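Local coordinates for LPP20 lipofamily protein (Helicobacter pylori R046Wa, PDB 4KZS), which is a secreted protein of unknown function, possibly connected with the Tol-Pal system of the bacterial outer membrane, at residues 21-26 with 94-99; 82-87 with 98-103; 183-188 with 216-221; 220-225 with 241-246. All blocks are in the same frame, centred on the assembly; numbering follows the deposited sequence.

Interaction 1 of 4, residues 21-26 with 94-99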
loop_
_atom_site.group_PDB
_atom_site.type_symbol
_atom_site.label_atom_id
_atom_site.label_comp_id
_atom_site.label_asym_id
_atom_site.label_seq_id
_atom_site.Cartn_x
_atom_site.Cartn_y
_atom_site.Cartn_z
ATOM N N TYR A 21 -10.728 20.785 18.138
ATOM C CA TYR A 21 -9.506 21.327 18.733
ATOM C C TYR A 21 -8.447 20.290 19.108
ATOM O O TYR A 21 -8.745 19.122 19.286
ATOM C CB TYR A 21 -9.906 22.143 19.949
ATOM C CG TYR A 21 -10.666 23.392 19.557
ATOM C CD1 TYR A 21 -12.008 23.352 19.278
ATOM C CD2 TYR A 21 -10.018 24.583 19.402
ATOM C CE1 TYR A 21 -12.686 24.483 18.872
ATOM C CE2 TYR A 21 -10.692 25.702 19.002
ATOM C CZ TYR A 21 -12.013 25.651 18.743
ATOM O OH TYR A 21 -12.654 26.819 18.374
ATOM N N GLY A 22 -7.210 20.727 19.269
ATOM C CA GLY A 22 -6.145 19.880 19.734
ATOM C C GLY A 22 -5.093 20.797 20.336
ATOM O O GLY A 22 -5.013 21.984 19.940
ATOM N N SER A 23 -4.276 20.280 21.262
ATOM C CA SER A 23 -3.337 21.140 21.994
ATOM C C SER A 23 -2.231 20.302 22.623
ATOM O O SER A 23 -2.435 19.123 22.936
ATOM C CB SER A 23 -4.060 21.860 23.111
ATOM O OG SER A 23 -4.700 20.874 23.879
ATOM N N GLY A 24 -1.073 20.912 22.833
ATOM C CA GLY A 24 0.063 20.126 23.204
ATOM C C GLY A 24 1.073 21.079 23.767
ATOM O O GLY A 24 0.999 22.278 23.499
ATOM N N SER A 25 2.008 20.539 24.538
ATOM C CA SER A 25 3.055 21.320 25.215
ATOM C C SER A 25 4.340 20.517 25.251
ATOM O O SER A 25 4.350 19.277 25.463
ATOM C CB SER A 25 2.657 21.640 26.649
ATOM O OG SER A 25 2.112 20.510 27.323
ATOM N N ALA A 26 5.429 21.232 25.050
ATOM C CA ALA A 26 6.720 20.598 24.851
ATOM C C ALA A 26 7.825 21.593 25.132
ATOM O O ALA A 26 7.599 22.810 25.156
ATOM C CB ALA A 26 6.823 20.095 23.418
ATOM N N ILE A 94 8.846 25.913 28.534
ATOM C CA ILE A 94 7.859 25.094 27.877
ATOM C C ILE A 94 6.992 25.887 26.897
ATOM O O ILE A 94 6.661 27.059 27.131
ATOM C CB ILE A 94 7.034 24.263 28.848
ATOM C CG1 ILE A 94 6.000 25.119 29.494
ATOM C CG2 ILE A 94 7.929 23.608 29.903
ATOM C CD1 ILE A 94 4.802 24.293 29.874
ATOM N N TYR A 95 6.679 25.241 25.776
ATOM C CA TYR A 95 5.856 25.839 24.746
ATOM C C TYR A 95 4.496 25.165 24.721
ATOM O O TYR A 95 4.349 23.970 25.098
ATOM C CB TYR A 95 6.551 25.722 23.407
ATOM C CG TYR A 95 7.933 26.309 23.421
ATOM C CD1 TYR A 95 8.971 25.724 24.176
ATOM C CD2 TYR A 95 8.215 27.462 22.673
ATOM C CE1 TYR A 95 10.249 26.296 24.192
ATOM C CE2 TYR A 95 9.480 28.043 22.675
ATOM C CZ TYR A 95 10.484 27.459 23.428
ATOM O OH TYR A 95 11.704 28.081 23.387
ATOM N N TYR A 96 3.503 25.934 24.296
ATOM C CA TYR A 96 2.152 25.418 24.191
ATOM C C TYR A 96 1.634 25.885 22.858
ATOM O O TYR A 96 1.892 27.031 22.436
ATOM C CB TYR A 96 1.279 25.971 25.334
ATOM C CG TYR A 96 -0.209 25.708 25.195
ATOM C CD1 TYR A 96 -0.789 24.566 25.717
ATOM C CD2 TYR A 96 -1.050 26.634 24.568
ATOM C CE1 TYR A 96 -2.160 24.341 25.602
ATOM C CE2 TYR A 96 -2.421 26.411 24.465
ATOM C CZ TYR A 96 -2.947 25.267 24.980
ATOM O OH TYR A 96 -4.269 25.059 24.862
ATOM N N THR A 97 0.894 25.006 22.194
ATOM C CA THR A 97 0.290 25.286 20.880
ATOM C C THR A 97 -1.121 24.693 20.925
ATOM O O THR A 97 -1.370 23.568 21.482
ATOM C CB THR A 97 1.104 24.643 19.733
ATOM O OG1 THR A 97 2.446 25.157 19.733
ATOM C CG2 THR A 97 0.526 24.968 18.385
ATOM N N ARG A 98 -2.077 25.441 20.400
ATOM C CA ARG A 98 -3.374 24.834 20.230
ATOM C C ARG A 98 -3.848 25.095 18.790
ATOM O O ARG A 98 -3.591 26.150 18.247
ATOM C CB ARG A 98 -4.286 25.423 21.268
ATOM C CG ARG A 98 -5.731 24.995 21.188
ATOM C CD ARG A 98 -6.459 26.279 21.558
ATOM N NE ARG A 98 -7.499 25.959 22.484
ATOM C CZ ARG A 98 -8.435 26.793 22.865
ATOM N NH1 ARG A 98 -8.442 28.055 22.463
ATOM N NH2 ARG A 98 -9.335 26.344 23.698
ATOM N N VAL A 99 -4.506 24.112 18.187
ATOM C CA VAL A 99 -4.822 24.119 16.783
ATOM C C VAL A 99 -6.224 23.660 16.664
ATOM O O VAL A 99 -6.758 23.067 17.570
ATOM C CB VAL A 99 -3.990 23.126 15.965
ATOM C CG1 VAL A 99 -2.539 23.493 16.006
ATOM C CG2 VAL A 99 -4.101 21.754 16.556
#
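In the three-stranded antiparallel sheet of the LPP20 lipoprotein region, residues 21-26 of an outer strand pair with residues 94-99 of the central one, Gly22 facing Val99, Gly24 Thr97 and Ala26 Tyr95. Each of these hydrogen-bonded pairs closes two bonds, among them Val99 N to Gly22 O at 2.8 Å and Tyr95 N to Ala26 O at 2.7 Å, the latter nearly straight (171°). Between them lie the non-hydrogen-bonded pairs Ser23-Arg98 and Ser25-Tyr96, where CA-H groups lean on carbonyls, as Ser23 CA does on Thr97 O at 3.2 Å. On that face Tyr96 CG stands anti to the backbone N (chi1 169°), and the far end of the phenol reaches Ser23, OH to CB at 3.7 Å. Tyr21 sets CD2 over one face of the Arg98 guanidinium, offset toward its rim, 4.2 Å from NE; Arg98 NH1 bonds Asn87 OD1, less surely placed. The opposite face carries Val99, whose CG2 rests 3.5 Å from Gly22 O, and Tyr95, whose ring edge meets Ala26 O in plane. Helix 29-53 covers it, Ser32 bonding Thr97 OG1. Six main-chain hydrogen bonds join the strands, and the two buried glycines bring no side chain to the helix-covered face.

Interaction 2 of 4, residues 82-87 with 98-103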
loop_
_atom_site.group_PDB
_atom_site.type_symbol
_atom_site.label_atom_id
_atom_site.label_comp_id
_atom_site.label_asym_id
_atom_site.label_seq_id
_atom_site.Cartn_x
_atom_site.Cartn_y
_atom_site.Cartn_z
ATOM N N ASN A 82 -3.126 22.030 6.224
ATOM C CA ASN A 82 -2.656 23.249 6.790
ATOM C C ASN A 82 -3.918 23.792 7.581
ATOM O O ASN A 82 -4.899 24.326 6.931
ATOM C CB ASN A 82 -2.362 24.185 5.660
ATOM C CG ASN A 82 -3.583 24.390 4.749
ATOM O OD1 ASN A 82 -4.461 25.236 5.068
ATOM N ND2 ASN A 82 -3.666 23.619 3.624
ATOM N N VAL A 83 -3.875 23.623 8.928
ATOM C CA VAL A 83 -4.953 23.814 9.911
ATOM C C VAL A 83 -4.623 25.085 10.698
ATOM O O VAL A 83 -3.475 25.528 10.663
ATOM C CB VAL A 83 -4.922 22.652 10.957
ATOM C CG1 VAL A 83 -4.692 21.317 10.294
ATOM C CG2 VAL A 83 -3.811 22.825 12.020
ATOM N N GLU A 84 -5.549 25.636 11.480
ATOM C CA GLU A 84 -5.268 26.908 12.186
ATOM C C GLU A 84 -4.550 26.812 13.545
ATOM O O GLU A 84 -4.817 25.916 14.359
ATOM C CB GLU A 84 -6.540 27.697 12.377
ATOM C CG GLU A 84 -7.571 27.540 11.283
ATOM C CD GLU A 84 -8.810 28.345 11.583
ATOM O OE1 GLU A 84 -9.600 28.572 10.631
ATOM O OE2 GLU A 84 -8.983 28.770 12.763
ATOM N N ILE A 85 -3.629 27.742 13.774
ATOM C CA ILE A 85 -2.986 27.924 15.087
ATOM C C ILE A 85 -3.806 28.901 15.944
ATOM O O ILE A 85 -3.954 30.067 15.609
ATOM C CB ILE A 85 -1.554 28.468 14.951
ATOM C CG1 ILE A 85 -0.691 27.563 14.066
ATOM C CG2 ILE A 85 -0.913 28.598 16.322
ATOM C CD1 ILE A 85 -0.510 26.169 14.607
ATOM N N VAL A 86 -4.387 28.426 17.025
ATOM C CA VAL A 86 -5.230 29.296 17.821
ATOM C C VAL A 86 -4.491 29.853 19.029
ATOM O O VAL A 86 -4.847 30.906 19.504
ATOM C CB VAL A 86 -6.536 28.602 18.214
ATOM C CG1 VAL A 86 -7.277 29.382 19.297
ATOM C CG2 VAL A 86 -7.425 28.515 16.996
ATOM N N ASN A 87 -3.493 29.156 19.553
ATOM C CA ASN A 87 -2.744 29.712 20.660
ATOM C C ASN A 87 -1.318 29.298 20.564
ATOM O O ASN A 87 -1.018 28.190 20.100
ATOM C CB ASN A 87 -3.311 29.257 22.012
ATOM C CG ASN A 87 -4.748 29.744 22.243
ATOM O OD1 ASN A 87 -5.743 29.016 22.014
ATOM N ND2 ASN A 87 -4.870 30.977 22.641
ATOM N N ARG A 98 -2.077 25.441 20.400
ATOM C CA ARG A 98 -3.374 24.834 20.230
ATOM C C ARG A 98 -3.848 25.095 18.790
ATOM O O ARG A 98 -3.591 26.150 18.247
ATOM C CB ARG A 98 -4.286 25.423 21.268
ATOM C CG ARG A 98 -5.731 24.995 21.188
ATOM C CD ARG A 98 -6.459 26.279 21.558
ATOM N NE ARG A 98 -7.499 25.959 22.484
ATOM C CZ ARG A 98 -8.435 26.793 22.865
ATOM N NH1 ARG A 98 -8.442 28.055 22.463
ATOM N NH2 ARG A 98 -9.335 26.344 23.698
ATOM N N VAL A 99 -4.506 24.112 18.187
ATOM C CA VAL A 99 -4.822 24.119 16.783
ATOM C C VAL A 99 -6.224 23.660 16.664
ATOM O O VAL A 99 -6.758 23.067 17.570
ATOM C CB VAL A 99 -3.990 23.126 15.965
ATOM C CG1 VAL A 99 -2.539 23.493 16.006
ATOM C CG2 VAL A 99 -4.101 21.754 16.556
ATOM N N ARG A 100 -6.854 24.018 15.555
ATOM C CA ARG A 100 -8.199 23.583 15.268
ATOM C C ARG A 100 -8.404 23.474 13.784
ATOM O O ARG A 100 -7.574 23.960 12.963
ATOM C CB ARG A 100 -9.177 24.573 15.831
ATOM C CG ARG A 100 -9.081 25.933 15.181
ATOM C CD ARG A 100 -10.150 26.822 15.761
ATOM N NE ARG A 100 -10.301 28.051 14.980
ATOM C CZ ARG A 100 -11.338 28.887 15.117
ATOM N NH1 ARG A 100 -12.292 28.662 16.011
ATOM N NH2 ARG A 100 -11.416 29.962 14.384
ATOM N N ILE A 101 -9.512 22.849 13.411
ATOM C CA ILE A 101 -9.844 22.742 11.993
ATOM C C ILE A 101 -11.298 22.636 11.878
ATOM O O ILE A 101 -11.933 21.993 12.710
ATOM C CB ILE A 101 -9.253 21.493 11.347
ATOM C CG1 ILE A 101 -9.467 21.539 9.842
ATOM C CG2 ILE A 101 -9.818 20.194 11.970
ATOM C CD1 ILE A 101 -8.500 20.644 9.059
ATOM N N ASN A 102 -11.811 23.294 10.846
ATOM C CA ASN A 102 -13.209 23.275 10.473
ATOM C C ASN A 102 -13.664 21.861 10.116
ATOM O O ASN A 102 -13.067 21.197 9.306
ATOM C CB ASN A 102 -13.360 24.171 9.268
ATOM C CG ASN A 102 -14.787 24.288 8.837
ATOM O OD1 ASN A 102 -15.304 23.423 8.133
ATOM N ND2 ASN A 102 -15.436 25.361 9.250
ATOM N N GLN A 103 -14.711 21.380 10.728
ATOM C CA GLN A 103 -15.172 20.047 10.399
ATOM C C GLN A 103 -15.433 19.868 8.937
ATOM O O GLN A 103 -15.043 18.834 8.364
ATOM C CB GLN A 103 -16.397 19.672 11.199
ATOM C CG GLN A 103 -15.989 19.131 12.547
ATOM C CD GLN A 103 -17.146 18.556 13.319
ATOM O OE1 GLN A 103 -17.923 19.296 13.946
ATOM N NE2 GLN A 103 -17.272 17.224 13.284
#
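Arg100 crosses Val86 obliquely and ends at Glu84, across the hairpin formed by strands 84-91 and 94-102. Its CB leaves the strand on the face shared with Glu84. CG, set between the backbone N and the carbonyl carbon (chi1 64°), comes 3.6 Å from Val86 CG2, and CD approaches the same methyl. From CG to NE the chain is extended, bringing the guanidinium to the carboxylate: NE donates to Glu84 OE2 at 2.7 Å in a salt bridge, and NH2 adds a weak bond to the same oxygen. OE2 lies in the guanidinium plane at its edge, yet NE meets it from above the carboxylate plane, the two flat groups being turned 58° apart. NH1 is taken by Tyr21 OH, and Glu84 OE1 by Tyr19 OH, so both ends of the pair have a second partner.

The backbone carries a classic beta bulge: Val86 N, at 2.7 Å, and Asn87 N, at 3.3 Å, both donate to Arg98 O from the same face of its plane. On the other side of the sheet, Ile85 CD1 packs on Val99 CG1 at 3.6 Å, while Val83 fits between Val99 and Ile101, its CG1 lying 4.1 Å from Ile101 CD1. This apolar face turns to helix 29-53, where Leu37, Leu40 and Ile44 receive Val83, Val99 and Ile101. Strand 19-26 flanks the other edge of strand 94-102, and Asn102 OD1 caps Leu105 N at the start of helix 103-121.

Interaction 3 of 4, residues 183-188 with 216-221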
loop_
_atom_site.group_PDB
_atom_site.type_symbol
_atom_site.label_atom_id
_atom_site.label_comp_id
_atom_site.label_asym_id
_atom_site.label_seq_id
_atom_site.Cartn_x
_atom_site.Cartn_y
_atom_site.Cartn_z
ATOM N N THR A 183 8.641 -19.506 -16.959
ATOM C CA THR A 183 9.416 -20.377 -17.841
ATOM C C THR A 183 10.673 -20.924 -17.156
ATOM O O THR A 183 11.250 -20.283 -16.271
ATOM C CB THR A 183 9.793 -19.626 -19.142
ATOM O OG1 THR A 183 8.619 -19.019 -19.699
ATOM C CG2 THR A 183 10.399 -20.560 -20.189
ATOM N N PHE A 184 11.077 -22.120 -17.572
ATOM C CA PHE A 184 12.374 -22.667 -17.211
ATOM C C PHE A 184 13.224 -23.124 -18.424
ATOM O O PHE A 184 12.775 -23.066 -19.576
ATOM C CB PHE A 184 12.167 -23.796 -16.222
ATOM C CG PHE A 184 11.978 -23.340 -14.807
ATOM C CD1 PHE A 184 10.882 -22.569 -14.442
ATOM C CD2 PHE A 184 12.888 -23.732 -13.816
ATOM C CE1 PHE A 184 10.712 -22.175 -13.117
ATOM C CE2 PHE A 184 12.722 -23.354 -12.489
ATOM C CZ PHE A 184 11.633 -22.568 -12.141
ATOM N N ASP A 185 14.457 -23.565 -18.156
ATOM C CA ASP A 185 15.395 -24.013 -19.199
ATOM C C ASP A 185 15.220 -25.488 -19.599
ATOM O O ASP A 185 14.758 -26.311 -18.805
ATOM C CB ASP A 185 16.848 -23.732 -18.769
ATOM C CG ASP A 185 17.286 -24.562 -17.561
ATOM O OD1 ASP A 185 17.281 -24.039 -16.420
ATOM O OD2 ASP A 185 17.645 -25.740 -17.754
ATOM N N ASN A 186 15.615 -25.807 -20.831
ATOM C CA ASN A 186 15.527 -27.166 -21.386
ATOM C C ASN A 186 15.949 -28.304 -20.440
ATOM O O ASN A 186 15.568 -29.462 -20.644
ATOM C CB ASN A 186 16.029 -27.164 -22.838
ATOM C CG ASN A 186 15.051 -26.504 -23.793
ATOM O OD1 ASN A 186 13.959 -27.022 -24.031
ATOM N ND2 ASN A 186 15.442 -25.360 -24.356
ATOM N N ASN A 187 16.725 -27.972 -19.411
ATOM C CA ASN A 187 17.196 -28.955 -18.432
ATOM C C ASN A 187 16.753 -28.802 -16.979
ATOM O O ASN A 187 15.852 -29.497 -16.512
ATOM C CB ASN A 187 18.723 -28.816 -18.549
ATOM C CG ASN A 187 19.475 -29.612 -17.494
ATOM O OD1 ASN A 187 19.614 -30.827 -17.599
ATOM N ND2 ASN A 187 19.974 -28.921 -16.477
ATOM N N SER A 188 17.403 -27.886 -16.266
ATOM C CA SER A 188 17.095 -27.607 -14.872
ATOM C C SER A 188 16.756 -28.882 -14.131
ATOM O O SER A 188 17.116 -29.983 -14.549
ATOM C CB SER A 188 15.932 -26.611 -14.767
ATOM O OG SER A 188 15.720 -25.959 -15.992
ATOM N N LYS A 216 11.534 -15.787 -17.016
ATOM C CA LYS A 216 12.415 -16.877 -17.424
ATOM C C LYS A 216 13.358 -17.273 -16.279
ATOM O O LYS A 216 13.597 -16.529 -15.329
ATOM C CB LYS A 216 13.173 -16.505 -18.701
ATOM C CG LYS A 216 12.261 -15.993 -19.821
ATOM C CD LYS A 216 12.882 -16.104 -21.217
ATOM C CE LYS A 216 12.147 -15.205 -22.220
ATOM N NZ LYS A 216 12.480 -15.451 -23.654
ATOM N N ASN A 217 13.828 -18.497 -16.338
ATOM C CA ASN A 217 14.706 -19.008 -15.316
ATOM C C ASN A 217 15.722 -19.921 -15.965
ATOM O O ASN A 217 15.507 -20.457 -17.062
ATOM C CB ASN A 217 13.946 -19.789 -14.240
ATOM C CG ASN A 217 13.279 -18.893 -13.224
ATOM O OD1 ASN A 217 13.795 -18.703 -12.110
ATOM N ND2 ASN A 217 12.103 -18.370 -13.574
ATOM N N GLU A 218 16.834 -20.076 -15.274
ATOM C CA GLU A 218 17.883 -20.948 -15.685
ATOM C C GLU A 218 18.401 -21.209 -14.268
ATOM O O GLU A 218 18.484 -20.282 -13.455
ATOM C CB GLU A 218 18.910 -20.313 -16.625
ATOM C CG GLU A 218 18.411 -20.116 -18.048
ATOM C CD GLU A 218 19.431 -19.420 -18.930
ATOM O OE1 GLU A 218 20.442 -18.921 -18.393
ATOM O OE2 GLU A 218 19.219 -19.368 -20.160
ATOM N N VAL A 219 18.586 -22.478 -13.922
ATOM C CA VAL A 219 19.165 -22.839 -12.634
ATOM C C VAL A 219 20.382 -23.644 -12.991
ATOM O O VAL A 219 20.290 -24.610 -13.753
ATOM C CB VAL A 219 18.247 -23.716 -11.742
ATOM C CG1 VAL A 219 18.991 -24.214 -10.504
ATOM C CG2 VAL A 219 16.998 -22.967 -11.301
ATOM N N PHE A 220 21.511 -23.222 -12.439
ATOM C CA PHE A 220 22.792 -23.888 -12.619
ATOM C C PHE A 220 22.847 -24.711 -11.329
ATOM O O PHE A 220 22.798 -25.937 -11.356
ATOM C CB PHE A 220 23.834 -22.857 -13.043
ATOM C CG PHE A 220 23.508 -22.156 -14.348
ATOM C CD1 PHE A 220 23.480 -22.866 -15.546
ATOM C CD2 PHE A 220 23.239 -20.783 -14.382
ATOM C CE1 PHE A 220 23.197 -22.222 -16.750
ATOM C CE2 PHE A 220 22.950 -20.137 -15.584
ATOM C CZ PHE A 220 22.942 -20.856 -16.770
ATOM N N THR A 221 22.932 -23.990 -10.216
ATOM C CA THR A 221 22.930 -24.478 -8.829
ATOM C C THR A 221 22.161 -23.431 -8.026
ATOM O O THR A 221 21.683 -23.679 -6.898
ATOM C CB THR A 221 24.406 -24.495 -8.353
ATOM O OG1 THR A 221 24.476 -24.706 -6.928
ATOM C CG2 THR A 221 25.108 -23.193 -8.691
#
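The Asp185 carboxylate binds in two directions: OD2 is gripped by Asn187 N at 2.9 Å and more weakly by Ser188 N, while OD1 reaches across to accept Val219 N at 3.2 Å. The bond from Asn187 makes an Asx turn and meets OD2 on its anti side, 27° out of the carboxylate plane. Val219 N meets OD1 nearly along the C-O axis. Asp185 CB packs 4.0 Å from Glu218 CG. With two backbone N-H groups bonded to it and a third more weakly placed, the carboxylate is probably stabilised in its charged form; the Glu218 carboxylate, a like charge, stays apart from it.

Beside this anchor, Phe184 and Asn217 lie side by side and point the same way. Asn217 CB sits over the ring centre in a CH-pi contact, 3.9 Å from the centroid and almost on the ring normal. From there the amide runs outward nearly parallel to the ring, CG above the rim and ND2 past it, 4.1 Å from Phe184 CE1. Asn217 ND2 also gives a weak bond to Thr183 O, at 3.4 Å, whereas its OD1 is held by Ser223 OG. Phe184 CE2 touches Val219 CG2 loosely.

Both segments leave neighbouring strands of a small parallel sheet, 179-182 and 214-215, and Thr183 still bonds to Ile215 through the backbone. Helix 190-200 lies against this patch: Leu196 touches both Asn217 and Val219, Tyr200 touches Asn217, and Lys193 makes a cation-pi contact with Phe184.

Interaction 4 of 4, residues 220-225 with 241-246; sequences FTDSAN and GTPVLN
Asp222 and Gly241 come together where two irregular loop segments pass one another in the C-terminal domain, a family of the TolB_N clan. Their CA atoms are 4.4 Å apart, and the chains diverge from there: Asp222 CA to Thr242 CA is already 6.1 Å, as is Ser223 CA to Gly241 CA. No hydrogen bond joins the segments; the meeting is made by side chains, set against both backbone and side chains, and not by strand pairing.

Asp222 carries most of it. Its CB points toward the other segment, but comes closer to Gly241 CA than carbons can sit, so the fine detail is doubtful. CG, anti to the carbonyl carbon (chi1 -51°), lies next to Thr242 N. Although OD1 is 3.3 Å from Thr242 N, the N-H is poorly directed and no bond forms. The same oxygen faces the Thr242 methyl CG2, the two side chains crossing at about a right angle. Farther along, OD2 approaches the Pro243 ring, 4.2 Å from CD.

This residue is buried, and Glu250 brings a second carboxylate close to OD1; such crowding of like charges could raise the proton affinity of either group. Glu253 of helix 252-262 touches both Asp222 and Thr242 and accepts from Ser223 N, tying the first segment to that helix.

At the outer end Leu245 lies roughly perpendicular to Thr221, its CD1 turned to the hydroxyl while CG and CD2 lie farther off. Thr221 OG1 itself gives a weak hydrogen bond to Asp222 OD2, at 3.3 Å.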
loop_
_atom_site.group_PDB
_atom_site.type_symbol
_atom_site.label_atom_id
_atom_site.label_comp_id
_atom_site.label_asym_id
_atom_site.label_seq_id
_atom_site.Cartn_x
_atom_site.Cartn_y
_atom_site.Cartn_z
ATOM N N PHE A 220 21.511 -23.222 -12.439
ATOM C CA PHE A 220 22.792 -23.888 -12.619
ATOM C C PHE A 220 22.847 -24.711 -11.329
ATOM O O PHE A 220 22.798 -25.937 -11.356
ATOM C CB PHE A 220 23.834 -22.857 -13.043
ATOM C CG PHE A 220 23.508 -22.156 -14.348
ATOM C CD1 PHE A 220 23.480 -22.866 -15.546
ATOM C CD2 PHE A 220 23.239 -20.783 -14.382
ATOM C CE1 PHE A 220 23.197 -22.222 -16.750
ATOM C CE2 PHE A 220 22.950 -20.137 -15.584
ATOM C CZ PHE A 220 22.942 -20.856 -16.770
ATOM N N THR A 221 22.932 -23.990 -10.216
ATOM C CA THR A 221 22.930 -24.478 -8.829
ATOM C C THR A 221 22.161 -23.431 -8.026
ATOM O O THR A 221 21.683 -23.679 -6.898
ATOM C CB THR A 221 24.406 -24.495 -8.353
ATOM O OG1 THR A 221 24.476 -24.706 -6.928
ATOM C CG2 THR A 221 25.108 -23.193 -8.691
ATOM N N ASP A 222 22.055 -22.257 -8.656
ATOM C CA ASP A 222 21.421 -21.097 -8.103
ATOM C C ASP A 222 20.920 -20.217 -9.255
ATOM O O ASP A 222 21.650 -19.978 -10.225
ATOM C CB ASP A 222 22.421 -20.391 -7.209
ATOM C CG ASP A 222 23.068 -21.341 -6.191
ATOM O OD1 ASP A 222 22.370 -21.927 -5.341
ATOM O OD2 ASP A 222 24.289 -21.505 -6.247
ATOM N N SER A 223 19.669 -19.748 -9.147
ATOM C CA SER A 223 18.891 -19.243 -10.312
ATOM C C SER A 223 19.359 -17.959 -10.961
ATOM O O SER A 223 20.237 -17.316 -10.451
ATOM C CB SER A 223 17.398 -19.103 -9.997
ATOM O OG SER A 223 16.735 -18.452 -11.084
ATOM N N ALA A 224 18.726 -17.635 -12.092
ATOM C CA ALA A 224 18.990 -16.489 -12.957
ATOM C C ALA A 224 17.651 -16.131 -13.630
ATOM O O ALA A 224 17.121 -16.900 -14.455
ATOM C CB ALA A 224 20.053 -16.810 -14.013
ATOM N N ASN A 225 17.117 -14.955 -13.288
ATOM C CA ASN A 225 15.695 -14.675 -13.487
ATOM C C ASN A 225 15.371 -13.492 -14.365
ATOM O O ASN A 225 15.822 -12.412 -14.090
ATOM C CB ASN A 225 15.043 -14.441 -12.126
ATOM C CG ASN A 225 15.833 -15.060 -10.974
ATOM O OD1 ASN A 225 17.037 -14.913 -10.883
ATOM N ND2 ASN A 225 15.149 -15.753 -10.092
ATOM N N GLY A 241 21.945 -16.270 -6.248
ATOM C CA GLY A 241 22.771 -17.472 -5.985
ATOM C C GLY A 241 22.998 -17.729 -4.502
ATOM O O GLY A 241 22.912 -16.809 -3.709
ATOM N N THR A 242 23.259 -18.981 -4.130
ATOM C CA THR A 242 23.724 -19.362 -2.782
ATOM C C THR A 242 24.523 -20.679 -2.645
ATOM O O THR A 242 23.953 -21.707 -2.246
ATOM C CB THR A 242 22.427 -19.547 -1.973
ATOM O OG1 THR A 242 22.748 -20.099 -0.686
ATOM C CG2 THR A 242 21.448 -20.497 -2.700
ATOM N N PRO A 243 25.842 -20.658 -2.941
ATOM C CA PRO A 243 26.634 -21.898 -2.849
ATOM C C PRO A 243 26.767 -22.432 -1.418
ATOM O O PRO A 243 27.663 -22.028 -0.671
ATOM C CB PRO A 243 27.999 -21.502 -3.436
ATOM C CG PRO A 243 28.071 -20.031 -3.258
ATOM C CD PRO A 243 26.661 -19.521 -3.392
ATOM N N VAL A 244 25.851 -23.322 -1.044
ATOM C CA VAL A 244 25.896 -23.988 0.262
ATOM C C VAL A 244 25.700 -25.499 0.070
ATOM O O VAL A 244 25.654 -26.249 1.050
ATOM C CB VAL A 244 24.846 -23.412 1.253
ATOM C CG1 VAL A 244 25.171 -23.823 2.690
ATOM C CG2 VAL A 244 24.762 -21.891 1.151
ATOM N N LEU A 245 25.633 -25.927 -1.194
ATOM C CA LEU A 245 25.187 -27.274 -1.579
ATOM C C LEU A 245 25.281 -28.340 -0.479
ATOM O O LEU A 245 26.364 -28.863 -0.157
ATOM C CB LEU A 245 25.843 -27.745 -2.887
ATOM C CG LEU A 245 25.294 -27.109 -4.160
ATOM C CD1 LEU A 245 25.624 -25.617 -4.207
ATOM C CD2 LEU A 245 25.835 -27.856 -5.377
ATOM N N ASN A 246 24.116 -28.602 0.106
ATOM C CA ASN A 246 23.925 -29.590 1.150
ATOM C C ASN A 246 22.678 -30.407 0.817
ATOM O O ASN A 246 21.948 -30.845 1.716
ATOM C CB ASN A 246 23.756 -28.912 2.518
ATOM C CG ASN A 246 24.985 -28.130 2.961
ATOM O OD1 ASN A 246 24.896 -27.291 3.855
ATOM N ND2 ASN A 246 26.131 -28.397 2.344
#

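In the fold
The four contacts form two pairs at opposite ends of an elongated chain. Interactions 1 and 2 share Arg98 and Val99 on strand 94-102, their centres 11 Å apart; together they join the three strands of the N-terminal sheet, and Tyr21 OH of one reaches Arg100 NH1 of the other at 3.0 Å. Interactions 3 and 4 also have centres 11 Å apart and share Phe220 and Thr221, with Asn217 OD1 and Ser223 OG 3.1 Å apart where they meet. Between the pairs no atoms touch: interactions 2 and 4 come to about 44 Å at their nearest atoms, and the centres of interactions 1 and 3 are about 62 Å apart.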